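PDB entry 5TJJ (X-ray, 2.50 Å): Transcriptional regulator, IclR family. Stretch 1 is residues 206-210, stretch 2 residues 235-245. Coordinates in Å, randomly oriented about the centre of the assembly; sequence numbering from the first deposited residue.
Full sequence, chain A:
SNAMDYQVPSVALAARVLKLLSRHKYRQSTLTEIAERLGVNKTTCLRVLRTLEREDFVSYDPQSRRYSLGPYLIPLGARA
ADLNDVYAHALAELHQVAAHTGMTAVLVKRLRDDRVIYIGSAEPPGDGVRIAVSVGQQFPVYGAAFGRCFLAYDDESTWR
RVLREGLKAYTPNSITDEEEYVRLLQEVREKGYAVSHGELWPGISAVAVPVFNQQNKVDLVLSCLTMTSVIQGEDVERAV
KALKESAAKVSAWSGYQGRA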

# COMPACT_ATOMS: atom_id res chain seq x y z
N ALA A 206 0.23 -7.95 32.03
CA ALA A 206 0.03 -7.56 30.63
C ALA A 206 -0.45 -6.11 30.55
O ALA A 206 -1.27 -5.68 31.33
CB ALA A 206 -0.94 -8.49 29.93
N VAL A 207 0.10 -5.39 29.59
CA VAL A 207 -0.31 -4.06 29.20
C VAL A 207 -0.57 -4.15 27.71
O VAL A 207 0.27 -4.67 26.95
CB VAL A 207 0.85 -3.08 29.43
CG1 VAL A 207 0.43 -1.67 29.07
CG2 VAL A 207 1.35 -3.19 30.86
N ALA A 208 -1.72 -3.61 27.28
CA ALA A 208 -2.19 -3.78 25.93
C ALA A 208 -2.83 -2.52 25.38
O ALA A 208 -3.43 -1.74 26.10
CB ALA A 208 -3.19 -4.90 25.90
N VAL A 209 -2.74 -2.35 24.08
CA VAL A 209 -3.26 -1.20 23.41
C VAL A 209 -3.84 -1.66 22.09
O VAL A 209 -3.24 -2.51 21.44
CB VAL A 209 -2.15 -0.16 23.17
CG1 VAL A 209 -2.64 1.01 22.31
CG2 VAL A 209 -1.68 0.36 24.49
N PRO A 210 -4.99 -1.11 21.70
CA PRO A 210 -5.63 -1.51 20.45
C PRO A 210 -4.99 -0.88 19.21
O PRO A 210 -4.43 0.21 19.31
CB PRO A 210 -7.05 -0.98 20.61
CG PRO A 210 -6.92 0.19 21.52
CD PRO A 210 -5.84 -0.20 22.49
N ASP A 235 7.56 1.44 35.31
CA ASP A 235 7.53 0.39 34.28
C ASP A 235 6.26 0.34 33.47
O ASP A 235 6.31 0.31 32.25
CB ASP A 235 7.71 -1.00 34.90
CG ASP A 235 9.13 -1.29 35.33
OD1 ASP A 235 10.08 -0.79 34.69
OD2 ASP A 235 9.28 -2.06 36.30
N VAL A 236 5.13 0.32 34.15
CA VAL A 236 3.84 0.19 33.49
C VAL A 236 3.57 1.45 32.68
O VAL A 236 3.26 1.37 31.50
CB VAL A 236 2.69 -0.10 34.48
CG1 VAL A 236 1.33 -0.12 33.78
CG2 VAL A 236 2.96 -1.41 35.20
N GLU A 237 3.72 2.60 33.33
CA GLU A 237 3.66 3.91 32.67
C GLU A 237 4.50 3.92 31.39
O GLU A 237 4.02 4.36 30.36
CB GLU A 237 4.11 5.04 33.63
CG GLU A 237 3.56 6.43 33.29
CD GLU A 237 4.31 7.60 33.97
OE1 GLU A 237 4.30 8.74 33.40
OE2 GLU A 237 4.91 7.42 35.06
N ARG A 238 5.72 3.40 31.44
CA ARG A 238 6.61 3.45 30.28
C ARG A 238 6.14 2.57 29.14
O ARG A 238 6.25 2.93 27.98
CB ARG A 238 8.05 3.06 30.68
CG ARG A 238 9.09 3.39 29.62
CD ARG A 238 10.44 2.72 29.86
NE ARG A 238 11.15 3.30 31.00
CZ ARG A 238 11.34 2.73 32.20
NH1 ARG A 238 10.88 1.50 32.47
NH2 ARG A 238 12.00 3.40 33.15
N ALA A 239 5.58 1.42 29.46
CA ALA A 239 5.14 0.48 28.45
C ALA A 239 3.86 0.95 27.74
O ALA A 239 3.69 0.76 26.53
CB ALA A 239 4.94 -0.87 29.10
N VAL A 240 2.97 1.57 28.49
CA VAL A 240 1.77 2.19 27.94
C VAL A 240 2.16 3.23 26.91
O VAL A 240 1.61 3.26 25.82
CB VAL A 240 0.91 2.83 29.06
CG1 VAL A 240 -0.20 3.74 28.49
CG2 VAL A 240 0.30 1.74 29.91
N LYS A 241 3.14 4.06 27.26
CA LYS A 241 3.58 5.14 26.38
C LYS A 241 4.26 4.58 25.11
O LYS A 241 4.01 5.08 24.02
CB LYS A 241 4.47 6.12 27.16
CG LYS A 241 4.62 7.50 26.52
CD LYS A 241 5.62 8.38 27.28
CE LYS A 241 6.50 9.17 26.32
NZ LYS A 241 7.50 9.96 27.09
N ALA A 242 5.04 3.51 25.23
CA ALA A 242 5.70 2.89 24.07
C ALA A 242 4.67 2.13 23.17
O ALA A 242 4.63 2.35 21.97
CB ALA A 242 6.82 1.96 24.53
N LEU A 243 3.83 1.30 23.77
CA LEU A 243 2.73 0.66 23.07
C LEU A 243 1.80 1.62 22.33
O LEU A 243 1.42 1.34 21.20
CB LEU A 243 1.88 -0.19 24.04
CG LEU A 243 2.64 -1.43 24.53
CD1 LEU A 243 1.96 -1.98 25.76
CD2 LEU A 243 2.78 -2.48 23.42
N LYS A 244 1.44 2.74 22.95
CA LYS A 244 0.64 3.76 22.25
C LYS A 244 1.34 4.45 21.10
O LYS A 244 0.70 4.67 20.08
CB LYS A 244 0.12 4.83 23.21
CG LYS A 244 -1.13 4.40 23.94
CD LYS A 244 -1.53 5.45 24.95
CE LYS A 244 -2.97 5.24 25.41
NZ LYS A 244 -3.44 6.47 26.12
N GLU A 245 2.62 4.79 21.24
CA GLU A 245 3.38 5.33 20.11
C GLU A 245 3.42 4.33 18.95
O GLU A 245 3.19 4.71 17.79
CB GLU A 245 4.79 5.75 20.53
CG GLU A 245 4.79 7.01 21.38
CD GLU A 245 6.15 7.32 22.03
OE1 GLU A 245 7.19 6.96 21.44
OE2 GLU A 245 6.16 7.95 23.13

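A segment of β-strand, residues 206-210, packs here against a segment of α-helix, residues 235-245. The two run in roughly the same direction, their axes 27° apart and 8.1 Å from each other at closest approach. No hydrogen bond crosses between them, and the contact is built from apolar side chains. Since side chains alternate along an extended strand, V207 and V209 point toward the helix, whereas A208, between them, points away.

A206, the first residue of this segment, does not touch the helix; its methyl group is out of reach. V207 makes the most extensive contact of the five strand residues. Its CA lies 6.7 Å from the CA of V240, close enough for branched side chains to meet directly. With chi1 near 180° (t), V207 places its two methyl groups among three helix residues. Its CG2 reaches CG1 of V236 at 4.2 Å, a loose contact, while its CG1 packs closely against CG2 of V240 at 3.5 Å and lies 3.7 Å from CD1 of L243. V236, V240 and L243 fall at intervals of four and three residues, the spacing that returns an α-helix to nearly the same face. Valine suits the strand position because its β-branch is well tolerated in extended backbone and offers two methyls close to the main chain.

A208 directs its CB away from the helix, and its CB comes no nearer than 5.9 Å, to CD1 of L243. The backbone around it is nevertheless approached by L243, whose CD1 lies 3.4 Å from O of V207 and 4.3 Å from N of A208. The leucine thus packs against main chain as well as side chain, and its longer side chain provides the reach to do so.

V209 turns toward the helix again, the CA of V209 lying 6.3 Å from the CA of L243. Its chi1 is also t, and its CG2 meets CB of L243 at 3.6 Å. L243 therefore touches both strand valines, with CD1 near V207 and CB near V209. CG1 and CG2 of V209 both lie 4.1 Å from CG of K244. Lysine suits this flank: its aliphatic carbons can lie beside a valine while its NZ, at the end of an extended chain, is hydrogen-bonded elsewhere in the structure. P210 then leaves the contact.

On the helix, A239 points toward the strand, but its CB stays 4.6 Å from CG2 of V207, and its small methyl adds little bulk between helix and strand. E237 and K241 point away and are exposed, as befits charged residues.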